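Local coordinates for Cg9734-pa (Drosophila melanogaster, PDB 2BK9), which binds a heme whose iron is held by two histidines and probably carries oxygen, perhaps with some peroxidase activity, at residues S105-K110 and H137-I142; I66-E71 and E87-I92; V112-L117 and T130-V135. The protein carries 1 engineered substitution. One frame throughout, in Å; residues are numbered along the deposited sequence.

Contact 1. Residues S105-K110 and H137-I142; sequences SYNQLK and HVYAII. With HEM (protoporphyrin IX containing Fe), chain B.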
loop_
_atom_site.group_PDB
_atom_site.type_symbol
_atom_site.label_atom_id
_atom_site.label_comp_id
_atom_site.label_asym_id
_atom_site.label_seq_id
_atom_site.Cartn_x
_atom_site.Cartn_y
_atom_site.Cartn_z
ATOM N N SER A 105 -5.976 -9.185 -6.101
ATOM C CA SER A 105 -6.336 -7.838 -5.708
ATOM C C SER A 105 -5.172 -7.106 -5.054
ATOM O O SER A 105 -4.885 -5.956 -5.383
ATOM C CB SER A 105 -7.522 -7.915 -4.759
ATOM O OG SER A 105 -7.941 -6.673 -4.311
ATOM N N TYR A 106 -4.480 -7.729 -4.104
ATOM C CA TYR A 106 -3.289 -7.145 -3.546
ATOM C C TYR A 106 -2.254 -6.821 -4.631
ATOM O O TYR A 106 -1.645 -5.747 -4.610
ATOM C CB TYR A 106 -2.649 -8.020 -2.493
ATOM C CG TYR A 106 -3.300 -7.947 -1.131
ATOM C CD1 TYR A 106 -3.189 -6.821 -0.335
ATOM C CD2 TYR A 106 -3.986 -9.043 -0.629
ATOM C CE1 TYR A 106 -3.718 -6.754 0.922
ATOM C CE2 TYR A 106 -4.518 -8.996 0.648
ATOM C CZ TYR A 106 -4.363 -7.867 1.434
ATOM O OH TYR A 106 -4.848 -7.813 2.702
ATOM N N ASN A 107 -2.024 -7.730 -5.562
ATOM C CA ASN A 107 -1.037 -7.503 -6.618
ATOM C C ASN A 107 -1.468 -6.370 -7.548
ATOM O O ASN A 107 -0.622 -5.604 -8.017
ATOM C CB ASN A 107 -0.740 -8.792 -7.357
ATOM C CG ASN A 107 0.146 -9.706 -6.568
ATOM O OD1 ASN A 107 0.999 -9.262 -5.793
ATOM N ND2 ASN A 107 -0.058 -11.024 -6.736
ATOM N N GLN A 108 -2.769 -6.217 -7.779
ATOM C CA GLN A 108 -3.303 -5.075 -8.492
ATOM C C GLN A 108 -2.914 -3.770 -7.775
ATOM O O GLN A 108 -2.420 -2.819 -8.385
ATOM C CB GLN A 108 -4.837 -5.204 -8.619
ATOM C CG GLN A 108 -5.268 -6.229 -9.626
ATOM C CD GLN A 108 -6.752 -6.541 -9.550
ATOM O OE1 GLN A 108 -7.420 -6.212 -8.575
ATOM N NE2 GLN A 108 -7.272 -7.180 -10.580
ATOM N N LEU A 109 -3.113 -3.720 -6.461
ATOM C CA LEU A 109 -2.775 -2.539 -5.705
ATOM C C LEU A 109 -1.274 -2.296 -5.697
ATOM O O LEU A 109 -0.831 -1.147 -5.719
ATOM C CB LEU A 109 -3.318 -2.655 -4.265
ATOM C CG LEU A 109 -3.157 -1.388 -3.432
ATOM C CD1 LEU A 109 -3.956 -0.231 -3.937
ATOM C CD2 LEU A 109 -3.500 -1.638 -1.979
ATOM N N LYS A 110 -0.511 -3.368 -5.653
ATOM C CA LYS A 110 0.952 -3.263 -5.562
ATOM C C LYS A 110 1.520 -2.444 -6.715
ATOM O O LYS A 110 2.339 -1.536 -6.530
ATOM C CB LYS A 110 1.573 -4.664 -5.580
ATOM C CG LYS A 110 3.055 -4.783 -5.432
ATOM C CD LYS A 110 3.478 -6.292 -5.598
ATOM C CE LYS A 110 4.805 -6.651 -4.984
ATOM N NZ LYS A 110 5.187 -7.985 -5.535
ATOM N N HIS A 137 8.783 -7.295 0.215
ATOM C CA HIS A 137 8.947 -7.820 1.557
ATOM C C HIS A 137 7.661 -7.830 2.306
ATOM O O HIS A 137 7.252 -8.837 2.902
ATOM C CB HIS A 137 10.026 -7.069 2.327
ATOM C CG HIS A 137 10.272 -7.637 3.674
ATOM N ND1 HIS A 137 11.081 -8.729 3.871
ATOM C CD2 HIS A 137 9.716 -7.352 4.871
ATOM C CE1 HIS A 137 11.081 -9.032 5.155
ATOM N NE2 HIS A 137 10.245 -8.226 5.787
ATOM N N VAL A 138 6.973 -6.690 2.299
ATOM C CA VAL A 138 5.742 -6.641 3.061
ATOM C C VAL A 138 4.657 -7.534 2.447
ATOM O O VAL A 138 3.869 -8.112 3.162
ATOM C CB VAL A 138 5.271 -5.209 3.417
ATOM C CG1 VAL A 138 6.379 -4.458 4.108
ATOM C CG2 VAL A 138 4.816 -4.499 2.267
ATOM N N TYR A 139 4.652 -7.665 1.136
ATOM C CA TYR A 139 3.716 -8.600 0.465
ATOM C C TYR A 139 4.006 -10.040 0.837
ATOM O O TYR A 139 3.061 -10.845 0.942
ATOM C CB TYR A 139 3.741 -8.403 -1.045
ATOM C CG TYR A 139 2.711 -7.415 -1.483
ATOM C CD1 TYR A 139 2.561 -6.156 -0.887
ATOM C CD2 TYR A 139 1.826 -7.720 -2.488
ATOM C CE1 TYR A 139 1.601 -5.250 -1.258
ATOM C CE2 TYR A 139 0.828 -6.787 -2.867
ATOM C CZ TYR A 139 0.704 -5.587 -2.205
ATOM O OH TYR A 139 -0.259 -4.668 -2.542
ATOM N N ALA A 140 5.273 -10.400 1.038
ATOM C CA ALA A 140 5.599 -11.743 1.545
ATOM C C ALA A 140 4.894 -11.984 2.868
ATOM O O ALA A 140 4.387 -13.070 3.105
ATOM N N ILE A 141 4.853 -10.963 3.725
ATOM C CA ILE A 141 4.222 -11.078 5.000
ATOM C C ILE A 141 2.709 -11.271 4.841
ATOM O O ILE A 141 2.095 -12.167 5.459
ATOM C CB ILE A 141 4.531 -9.876 5.887
ATOM C CG1 ILE A 141 6.031 -9.727 6.163
ATOM C CG2 ILE A 141 3.708 -9.994 7.170
ATOM C CD1 ILE A 141 6.453 -8.376 6.699
ATOM N N ILE A 142 2.077 -10.446 4.006
ATOM C CA ILE A 142 0.654 -10.598 3.765
ATOM C C ILE A 142 0.360 -12.009 3.287
ATOM O O ILE A 142 -0.591 -12.688 3.707
ATOM C CB ILE A 142 0.156 -9.573 2.703
ATOM C CG1 ILE A 142 0.379 -8.121 3.186
ATOM C CG2 ILE A 142 -1.340 -9.815 2.379
ATOM C CD1 ILE A 142 0.027 -7.141 2.121
HETATM C CHA HEM B . -10.207 -1.973 5.439
HETATM C CHB HEM B . -5.484 -1.110 5.164
HETATM C CHC HEM B . -5.497 -3.016 0.798
HETATM C CHD HEM B . -10.245 -3.454 0.885
HETATM C C1A HEM B . -8.914 -1.646 5.753
HETATM C C2A HEM B . -8.445 -1.254 7.084
HETATM C C3A HEM B . -7.113 -1.025 7.033
HETATM C C4A HEM B . -6.747 -1.232 5.661
HETATM C CMA HEM B . -6.107 -0.600 8.120
HETATM C CAA HEM B . -9.362 -1.156 8.308
HETATM C CBA HEM B . -9.673 -2.545 8.865
HETATM C CGA HEM B . -10.675 -2.351 9.973
HETATM O O1A HEM B . -11.896 -2.176 9.682
HETATM O O2A HEM B . -10.262 -2.381 11.144
HETATM C C1B HEM B . -5.068 -1.503 3.914
HETATM C C2B HEM B . -3.695 -1.526 3.495
HETATM C C3B HEM B . -3.702 -2.067 2.261
HETATM C C4B HEM B . -5.045 -2.435 1.933
HETATM C CMB HEM B . -2.543 -1.014 4.313
HETATM C CAB HEM B . -2.548 -2.393 1.394
HETATM C CBB HEM B . -1.418 -1.714 1.327
HETATM C C1C HEM B . -6.769 -3.317 0.423
HETATM C C2C HEM B . -7.193 -3.939 -0.827
HETATM C C3C HEM B . -8.524 -4.005 -0.835
HETATM C C4C HEM B . -8.972 -3.470 0.425
HETATM C CMC HEM B . -6.227 -4.428 -1.904
HETATM C CAC HEM B . -9.352 -4.558 -1.964
HETATM C CBC HEM B . -10.581 -4.223 -2.295
HETATM C C1D HEM B . -10.674 -3.076 2.114
HETATM C C2D HEM B . -11.992 -3.181 2.577
HETATM C C3D HEM B . -11.999 -2.730 3.925
HETATM C C4D HEM B . -10.629 -2.397 4.209
HETATM C CMD HEM B . -13.195 -3.629 1.765
HETATM C CAD HEM B . -13.203 -2.666 4.828
HETATM C CBD HEM B . -13.992 -1.412 4.617
HETATM C CGD HEM B . -15.214 -1.319 5.475
HETATM O O1D HEM B . -16.031 -0.391 5.269
HETATM O O2D HEM B . -15.385 -2.173 6.385
HETATM N NA HEM B . -7.850 -1.654 4.914
HETATM N NB HEM B . -5.899 -2.066 2.939
HETATM N NC HEM B . -7.884 -3.044 1.174
HETATM N ND HEM B . -9.853 -2.612 3.119
HETATM FE FE HEM B . -7.889 -2.311 3.045
#

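Contact 2. Residues I66-E71 and E87-I92; sequences IRVFDE and EIWTKI. With HEM (protoporphyrin IX containing Fe), chain B.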
loop_
_atom_site.group_PDB
_atom_site.type_symbol
_atom_site.label_atom_id
_atom_site.label_comp_id
_atom_site.label_asym_id
_atom_site.label_seq_id
_atom_site.Cartn_x
_atom_site.Cartn_y
_atom_site.Cartn_z
ATOM N N ILE A 66 -1.573 5.133 3.270
ATOM C CA ILE A 66 -0.422 6.021 3.512
ATOM C C ILE A 66 0.140 5.860 4.931
ATOM O O ILE A 66 1.352 5.764 5.117
ATOM C CB ILE A 66 -0.787 7.497 3.213
ATOM C CG1 ILE A 66 -1.193 7.669 1.745
ATOM C CG2 ILE A 66 0.391 8.386 3.582
ATOM C CD1 ILE A 66 -0.141 7.353 0.717
ATOM N N ARG A 67 -0.734 5.820 5.925
ATOM C CA ARG A 67 -0.271 5.744 7.305
ATOM C C ARG A 67 0.396 4.429 7.627
ATOM O O ARG A 67 1.349 4.395 8.395
ATOM C CB ARG A 67 -1.405 6.078 8.251
ATOM C CG ARG A 67 -1.696 7.614 8.244
ATOM C CD ARG A 67 -2.730 8.079 9.262
ATOM N NE ARG A 67 -4.096 7.833 8.805
ATOM C CZ ARG A 67 -4.763 8.618 7.966
ATOM N NH1 ARG A 67 -4.215 9.702 7.402
ATOM N NH2 ARG A 67 -5.999 8.285 7.653
ATOM N N VAL A 68 -0.102 3.320 7.080
ATOM C CA VAL A 68 0.520 2.048 7.331
ATOM C C VAL A 68 1.899 1.975 6.667
ATOM O O VAL A 68 2.833 1.441 7.255
ATOM C CB VAL A 68 -0.413 0.886 6.881
ATOM C CG1 VAL A 68 0.269 -0.459 6.943
ATOM C CG2 VAL A 68 -1.672 0.873 7.771
ATOM N N PHE A 69 2.023 2.484 5.450
ATOM C CA PHE A 69 3.354 2.606 4.883
ATOM C C PHE A 69 4.252 3.512 5.707
ATOM O O PHE A 69 5.408 3.205 5.922
ATOM C CB PHE A 69 3.284 3.062 3.421
ATOM C CG PHE A 69 3.170 1.900 2.487
ATOM C CD1 PHE A 69 1.981 1.456 2.020
ATOM C CD2 PHE A 69 4.292 1.118 2.202
ATOM C CE1 PHE A 69 1.929 0.346 1.182
ATOM C CE2 PHE A 69 4.207 0.041 1.386
ATOM C CZ PHE A 69 3.014 -0.323 0.862
ATOM N N ASP A 70 3.706 4.604 6.233
ATOM C CA ASP A 70 4.533 5.488 7.049
ATOM C C ASP A 70 5.040 4.773 8.311
ATOM O O ASP A 70 6.217 4.880 8.668
ATOM C CB ASP A 70 3.768 6.729 7.426
ATOM C CG ASP A 70 4.633 7.744 8.049
ATOM O OD1 ASP A 70 5.593 8.212 7.439
ATOM O OD2 ASP A 70 4.413 8.098 9.215
ATOM N N GLU A 71 4.142 4.037 8.948
ATOM C CA GLU A 71 4.536 3.256 10.104
ATOM C C GLU A 71 5.649 2.255 9.791
ATOM O O GLU A 71 6.568 2.046 10.598
ATOM C CB GLU A 71 3.306 2.530 10.652
ATOM C CG GLU A 71 2.278 3.364 11.348
ATOM C CD GLU A 71 2.700 3.690 12.730
ATOM O OE1 GLU A 71 3.112 2.738 13.458
ATOM O OE2 GLU A 71 2.591 4.877 13.043
ATOM N N GLU A 87 4.603 -7.792 12.312
ATOM C CA GLU A 87 3.432 -7.459 13.091
ATOM C C GLU A 87 2.469 -6.599 12.290
ATOM O O GLU A 87 1.279 -6.877 12.251
ATOM C CB GLU A 87 3.867 -6.765 14.378
ATOM C CG GLU A 87 2.699 -6.372 15.202
ATOM C CD GLU A 87 3.042 -5.567 16.445
ATOM O OE1 GLU A 87 4.216 -5.122 16.657
ATOM O OE2 GLU A 87 2.108 -5.323 17.237
ATOM N N ILE A 88 2.959 -5.504 11.741
ATOM C CA ILE A 88 2.114 -4.560 11.016
ATOM C C ILE A 88 1.335 -5.302 9.934
ATOM O O ILE A 88 0.121 -5.154 9.790
ATOM C CB ILE A 88 2.963 -3.428 10.440
ATOM C CG1 ILE A 88 3.491 -2.509 11.571
ATOM C CG2 ILE A 88 2.206 -2.654 9.401
ATOM C CD1 ILE A 88 4.629 -1.619 11.146
ATOM N N TRP A 89 2.071 -6.018 9.102
ATOM C CA TRP A 89 1.486 -6.529 7.851
ATOM C C TRP A 89 0.703 -7.818 8.050
ATOM O O TRP A 89 -0.201 -8.094 7.284
ATOM C CB TRP A 89 2.549 -6.598 6.774
ATOM C CG TRP A 89 2.926 -5.220 6.348
ATOM C CD1 TRP A 89 3.982 -4.458 6.807
ATOM C CD2 TRP A 89 2.208 -4.394 5.456
ATOM N NE1 TRP A 89 3.937 -3.216 6.234
ATOM C CE2 TRP A 89 2.862 -3.163 5.392
ATOM C CE3 TRP A 89 1.079 -4.587 4.679
ATOM C CZ2 TRP A 89 2.433 -2.139 4.560
ATOM C CZ3 TRP A 89 0.651 -3.564 3.864
ATOM C CH2 TRP A 89 1.336 -2.365 3.801
ATOM N N THR A 90 1.029 -8.590 9.083
ATOM C CA THR A 90 0.176 -9.705 9.428
ATOM C C THR A 90 -1.186 -9.212 9.852
ATOM O O THR A 90 -2.230 -9.745 9.459
ATOM C CB THR A 90 0.817 -10.580 10.487
ATOM O OG1 THR A 90 2.017 -11.169 9.961
ATOM C CG2 THR A 90 -0.117 -11.715 10.872
ATOM N N LYS A 91 -1.201 -8.126 10.614
ATOM C CA LYS A 91 -2.465 -7.559 11.062
ATOM C C LYS A 91 -3.265 -7.007 9.874
ATOM O O LYS A 91 -4.463 -7.257 9.766
ATOM C CB LYS A 91 -2.251 -6.496 12.140
ATOM C CG LYS A 91 -3.558 -5.863 12.564
ATOM C CD LYS A 91 -3.401 -4.970 13.781
ATOM C CE LYS A 91 -4.734 -4.437 14.206
ATOM N NZ LYS A 91 -5.563 -5.458 14.920
ATOM N N ILE A 92 -2.608 -6.332 8.954
ATOM C CA ILE A 92 -3.314 -5.888 7.749
ATOM C C ILE A 92 -3.905 -7.083 7.006
ATOM O O ILE A 92 -5.067 -7.074 6.596
ATOM C CB ILE A 92 -2.362 -5.114 6.835
ATOM C CG1 ILE A 92 -1.900 -3.807 7.493
ATOM C CG2 ILE A 92 -3.006 -4.827 5.501
ATOM C CD1 ILE A 92 -2.993 -2.887 7.900
HETATM C CHA HEM B . -10.207 -1.973 5.439
HETATM C CHB HEM B . -5.484 -1.110 5.164
HETATM C CHC HEM B . -5.497 -3.016 0.798
HETATM C CHD HEM B . -10.245 -3.454 0.885
HETATM C C1A HEM B . -8.914 -1.646 5.753
HETATM C C2A HEM B . -8.445 -1.254 7.084
HETATM C C3A HEM B . -7.113 -1.025 7.033
HETATM C C4A HEM B . -6.747 -1.232 5.661
HETATM C CMA HEM B . -6.107 -0.600 8.120
HETATM C CAA HEM B . -9.362 -1.156 8.308
HETATM C CBA HEM B . -9.673 -2.545 8.865
HETATM C CGA HEM B . -10.675 -2.351 9.973
HETATM O O1A HEM B . -11.896 -2.176 9.682
HETATM O O2A HEM B . -10.262 -2.381 11.144
HETATM C C1B HEM B . -5.068 -1.503 3.914
HETATM C C2B HEM B . -3.695 -1.526 3.495
HETATM C C3B HEM B . -3.702 -2.067 2.261
HETATM C C4B HEM B . -5.045 -2.435 1.933
HETATM C CMB HEM B . -2.543 -1.014 4.313
HETATM C CAB HEM B . -2.548 -2.393 1.394
HETATM C CBB HEM B . -1.418 -1.714 1.327
HETATM C C1C HEM B . -6.769 -3.317 0.423
HETATM C C2C HEM B . -7.193 -3.939 -0.827
HETATM C C3C HEM B . -8.524 -4.005 -0.835
HETATM C C4C HEM B . -8.972 -3.470 0.425
HETATM C CMC HEM B . -6.227 -4.428 -1.904
HETATM C CAC HEM B . -9.352 -4.558 -1.964
HETATM C CBC HEM B . -10.581 -4.223 -2.295
HETATM C C1D HEM B . -10.674 -3.076 2.114
HETATM C C2D HEM B . -11.992 -3.181 2.577
HETATM C C3D HEM B . -11.999 -2.730 3.925
HETATM C C4D HEM B . -10.629 -2.397 4.209
HETATM C CMD HEM B . -13.195 -3.629 1.765
HETATM C CAD HEM B . -13.203 -2.666 4.828
HETATM C CBD HEM B . -13.992 -1.412 4.617
HETATM C CGD HEM B . -15.214 -1.319 5.475
HETATM O O1D HEM B . -16.031 -0.391 5.269
HETATM O O2D HEM B . -15.385 -2.173 6.385
HETATM N NA HEM B . -7.850 -1.654 4.914
HETATM N NB HEM B . -5.899 -2.066 2.939
HETATM N NC HEM B . -7.884 -3.044 1.174
HETATM N ND HEM B . -9.853 -2.612 3.119
HETATM FE FE HEM B . -7.889 -2.311 3.045
#

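Contact 3. Residues V112-L117 and T130-V135; sequences VILDVL and TWAKLV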
loop_
_atom_site.group_PDB
_atom_site.type_symbol
_atom_site.label_atom_id
_atom_site.label_comp_id
_atom_site.label_asym_id
_atom_site.label_seq_id
_atom_site.Cartn_x
_atom_site.Cartn_y
_atom_site.Cartn_z
ATOM N N VAL A 112 0.035 -0.351 -8.580
ATOM C CA VAL A 112 -0.472 1.023 -8.523
ATOM C C VAL A 112 0.274 1.823 -7.481
ATOM O O VAL A 112 0.634 2.968 -7.741
ATOM C CB VAL A 112 -1.945 0.990 -8.238
ATOM C CG1 VAL A 112 -2.426 2.315 -7.772
ATOM C CG2 VAL A 112 -2.743 0.420 -9.435
ATOM N N ILE A 113 0.558 1.253 -6.321
ATOM C CA ILE A 113 1.360 1.957 -5.308
ATOM C C ILE A 113 2.715 2.327 -5.879
ATOM O O ILE A 113 3.173 3.459 -5.761
ATOM C CB ILE A 113 1.531 1.069 -4.054
ATOM C CG1 ILE A 113 0.188 0.926 -3.332
ATOM C CG2 ILE A 113 2.591 1.648 -3.127
ATOM C CD1 ILE A 113 0.231 -0.147 -2.274
ATOM N N LEU A 114 3.386 1.367 -6.500
ATOM C CA LEU A 114 4.709 1.642 -7.046
ATOM C C LEU A 114 4.653 2.685 -8.159
ATOM O O LEU A 114 5.526 3.549 -8.236
ATOM C CB LEU A 114 5.356 0.339 -7.509
ATOM C CG LEU A 114 5.801 -0.568 -6.341
ATOM C CD1 LEU A 114 6.106 -1.956 -6.855
ATOM C CD2 LEU A 114 6.987 0.007 -5.598
ATOM N N ASP A 115 3.606 2.653 -8.968
ATOM C CA ASP A 115 3.418 3.637 -10.001
ATOM C C ASP A 115 3.270 5.051 -9.399
ATOM O O ASP A 115 3.884 6.008 -9.860
ATOM C CB ASP A 115 2.190 3.257 -10.813
ATOM C CG ASP A 115 1.903 4.182 -11.878
ATOM O OD1 ASP A 115 2.605 4.074 -12.912
ATOM O OD2 ASP A 115 1.028 5.090 -11.769
ATOM N N VAL A 116 2.429 5.177 -8.383
ATOM C CA VAL A 116 2.179 6.466 -7.783
ATOM C C VAL A 116 3.453 7.016 -7.148
ATOM O O VAL A 116 3.772 8.184 -7.307
ATOM C CB VAL A 116 1.033 6.389 -6.793
ATOM C CG1 VAL A 116 0.969 7.650 -5.900
ATOM C CG2 VAL A 116 -0.285 6.178 -7.519
ATOM N N LEU A 117 4.182 6.200 -6.398
ATOM C CA LEU A 117 5.382 6.640 -5.711
ATOM C C LEU A 117 6.485 7.010 -6.698
ATOM O O LEU A 117 7.215 7.987 -6.488
ATOM C CB LEU A 117 5.852 5.611 -4.732
ATOM C CG LEU A 117 4.834 5.344 -3.607
ATOM C CD1 LEU A 117 5.414 4.294 -2.667
ATOM C CD2 LEU A 117 4.389 6.580 -2.821
ATOM N N THR A 130 14.472 -0.218 -5.309
ATOM C CA THR A 130 14.619 -0.259 -3.859
ATOM C C THR A 130 13.234 -0.264 -3.199
ATOM O O THR A 130 12.989 -1.023 -2.285
ATOM C CB THR A 130 15.459 0.931 -3.392
ATOM O OG1 THR A 130 16.757 0.826 -4.007
ATOM C CG2 THR A 130 15.610 0.974 -1.906
ATOM N N TRP A 131 12.355 0.610 -3.686
ATOM C CA TRP A 131 10.981 0.622 -3.210
ATOM C C TRP A 131 10.287 -0.723 -3.452
ATOM O O TRP A 131 9.562 -1.220 -2.589
ATOM C CB TRP A 131 10.187 1.757 -3.844
ATOM C CG TRP A 131 10.321 3.040 -3.120
ATOM C CD1 TRP A 131 11.240 4.015 -3.339
ATOM C CD2 TRP A 131 9.576 3.454 -1.993
ATOM N NE1 TRP A 131 11.076 5.044 -2.439
ATOM C CE2 TRP A 131 10.054 4.728 -1.611
ATOM C CE3 TRP A 131 8.529 2.882 -1.273
ATOM C CZ2 TRP A 131 9.512 5.417 -0.560
ATOM C CZ3 TRP A 131 7.990 3.575 -0.227
ATOM C CH2 TRP A 131 8.474 4.842 0.105
ATOM N N ALA A 132 10.470 -1.306 -4.631
ATOM C CA ALA A 132 9.853 -2.584 -4.922
ATOM C C ALA A 132 10.362 -3.665 -3.979
ATOM O O ALA A 132 9.595 -4.579 -3.652
ATOM C CB ALA A 132 10.061 -2.981 -6.346
ATOM N N LYS A 133 11.616 -3.584 -3.545
ATOM C CA LYS A 133 12.118 -4.538 -2.554
ATOM C C LYS A 133 11.375 -4.422 -1.222
ATOM O O LYS A 133 11.041 -5.448 -0.607
ATOM C CB LYS A 133 13.589 -4.280 -2.361
ATOM C CG LYS A 133 14.320 -5.230 -1.497
ATOM C CD LYS A 133 15.829 -5.132 -1.637
ATOM C CE LYS A 133 16.420 -3.949 -2.307
ATOM N NZ LYS A 133 16.982 -4.173 -3.669
ATOM N N LEU A 134 11.104 -3.206 -0.774
ATOM C CA LEU A 134 10.333 -3.011 0.429
ATOM C C LEU A 134 8.923 -3.560 0.262
ATOM O O LEU A 134 8.412 -4.284 1.103
ATOM C CB LEU A 134 10.247 -1.528 0.811
ATOM C CG LEU A 134 9.302 -1.196 1.972
ATOM C CD1 LEU A 134 9.746 -1.861 3.248
ATOM C CD2 LEU A 134 9.213 0.304 2.139
ATOM N N VAL A 135 8.275 -3.192 -0.835
ATOM C CA VAL A 135 6.933 -3.638 -1.049
ATOM C C VAL A 135 6.850 -5.158 -1.191
ATOM O O VAL A 135 5.916 -5.788 -0.663
ATOM C CB VAL A 135 6.294 -2.886 -2.245
ATOM C CG1 VAL A 135 4.919 -3.401 -2.548
ATOM C CG2 VAL A 135 6.214 -1.410 -1.945
#

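Contact 1. Residues S105-K110 and H137-I142
Tyr139 enters first and carries most of the contact with Tyr106, Asn107, Leu109 and Lys110, among which its side chain sits as a knob in a hole. Its OH donates a hydrogen bond to Tyr106 O at 2.7 Å. The C=O...OH angle is 128°, with the donor above the carbonyl plane. The same oxygen accepts the helical bond from Lys110 N, so two donors grip it. Tyr106 O lies at the edge of the Tyr139 ring, as does Asn107 OD1, which is 3.7 Å from Tyr139 CD2. One ring face is roofed by the aliphatic part of Lys110. Lys110 CD makes a CH-pi contact 4.1 Å from the Tyr139 ring centroid. The lysine chain is extended, with CG anti to the backbone N (chi1 -177°), and slides past the ring to a salt bridge between NZ and Asp136. A phenylalanine in place of Tyr139 would probably leave Tyr106 O without its second donor.

Ile142 follows three residues later. Its CD1 lies 4.0 Å above the opposite face of the Tyr139 ring, toward the rim. Its CG2 sits over a face of Tyr106, 3.9 Å from the ring centroid, in a second CH-pi contact. On the heme side, Leu109 CD2 approaches heme CAB at 3.6 Å, and the Tyr106 side chain lies close to His96, an axial ligand of the heme iron.

A buried hydroxyl is thus satisfied by a helix carbonyl, within apolar and CH-pi packing. The bond would hold the Tyr139 ring end in place and ties two antiparallel helices together beside the heme.

Contact 2. Residues I66-E71 and E87-I92
Val68 has its two methyls spread over three residues of the facing helix. CG1, anti to the backbone N (chi1 172°), lies over a face of the Trp89 indole, 3.6 Å from CZ2. This is a CH-pi contact, offset toward the rim of the ring. CG1 also meets Ile88 CG2 at 3.8 Å. The other methyl, CG2, faces Ile92 CD1 at 4.0 Å, and these two side chains reach toward each other tip to tip.

Trp89 uses its indole in two ways. Val68 CG1 and Ile88 CG2 lie over one face. The benzo edge is turned toward the face of Phe69 in an edge-to-face pair, with ring centroids 5.2 Å apart and planes at 62°. Trp89 CH2 comes 3.8 Å from Phe69 CE1. The indole nitrogen NE1 is hydrogen-bonded to Ser72 OG, which helps to fix the rotation of the ring.

Ile88 adds its CD1, near Glu71 at the more exposed end. No hydrogen bond crosses the contact.

Val68, Phe69, Trp89 and Ile92 also line the heme pocket. Trp89 CH2 is 3.8 Å from heme CBB, and Ile92 CD1 is 3.9 Å from heme CMA.

Helices 56-75 and 81-96 are the E and F helices of the globin fold, which hold the heme between them. Helix 125-143 packs on Trp89 through Val138, Ile141 and Ile142, and helix 3-17 meets Phe69 through Trp13.

Contact 3. Residues V112-L117 and T130-V135
Leu117 and Trp131 make the CH-pi part of this contact. Leu117 CD1 lies over one face of the indole, 4.0 Å from the centroid of its six-membered ring and 29° off the ring normal. The nearest ring atom is Trp131 CZ3, at 3.6 Å, with CE3 close behind. The two side chains cross at about a right angle. The methyl rests on the benzo part of the indole, and NE1 is hydrogen-bonded to Thr12 OG1 of helix 3-17. That bond to a third helix helps to keep the ring turned as it is.

The remaining contacts are aliphatic and centre on Leu114. Its CG is anti to the carbonyl carbon, beside the backbone N (chi1 -72°). From there the two methyls reach different parts of the opposite helix. CD2 comes 3.8 Å from Ala132 N, so it rests against the backbone. CD2 also meets Trp131 CB and Val135 CG2, each at 4.0 Å. CD1 turns instead to Ala132 CB at 4.1 Å. The small Ala132 side chain probably helps the leucine to reach the backbone, and the CA atoms of Leu114 and Ala132 are 7.0 Å apart.

Polar bonds play no part between the two segments. Backbone bonds run within each helix, as in Leu117 N to Ile113 O and Val135 N to Trp131 O.

Around the pair, Ile27 of helix 20-34 touches Ile113, and Ile73 of helix 56-75 touches Trp131. The segments run antiparallel, at 148° with axes 10.6 Å apart. They belong to helices 103-120 and 125-143, the G and H helices. Their antiparallel packing is a hallmark of the globin fold.

Contacts 1 and 3 join the same two helices, 103-120 and 125-143, at successive places along the pair, with the segments of contact 3 lying between those of contact 1 in sequence. Contact 2 joins helices 56-75 and 81-96. Contacts 1 and 3 are buried, whereas contact 2 is partly buried and reaches an exposed end at Glu71. Contact 1 alone has a hydrogen bond across it. Contact 2 adds an edge-to-face aromatic pair to its aliphatic and CH-pi contacts, and contact 3 is aliphatic with one CH-pi contact. Contacts 1 and 2 both touch the heme, while contact 3 lies farther away. The three also touch one another: Ile142 meets Trp89, Lys110 meets Val135, and Phe69 meets Ile113.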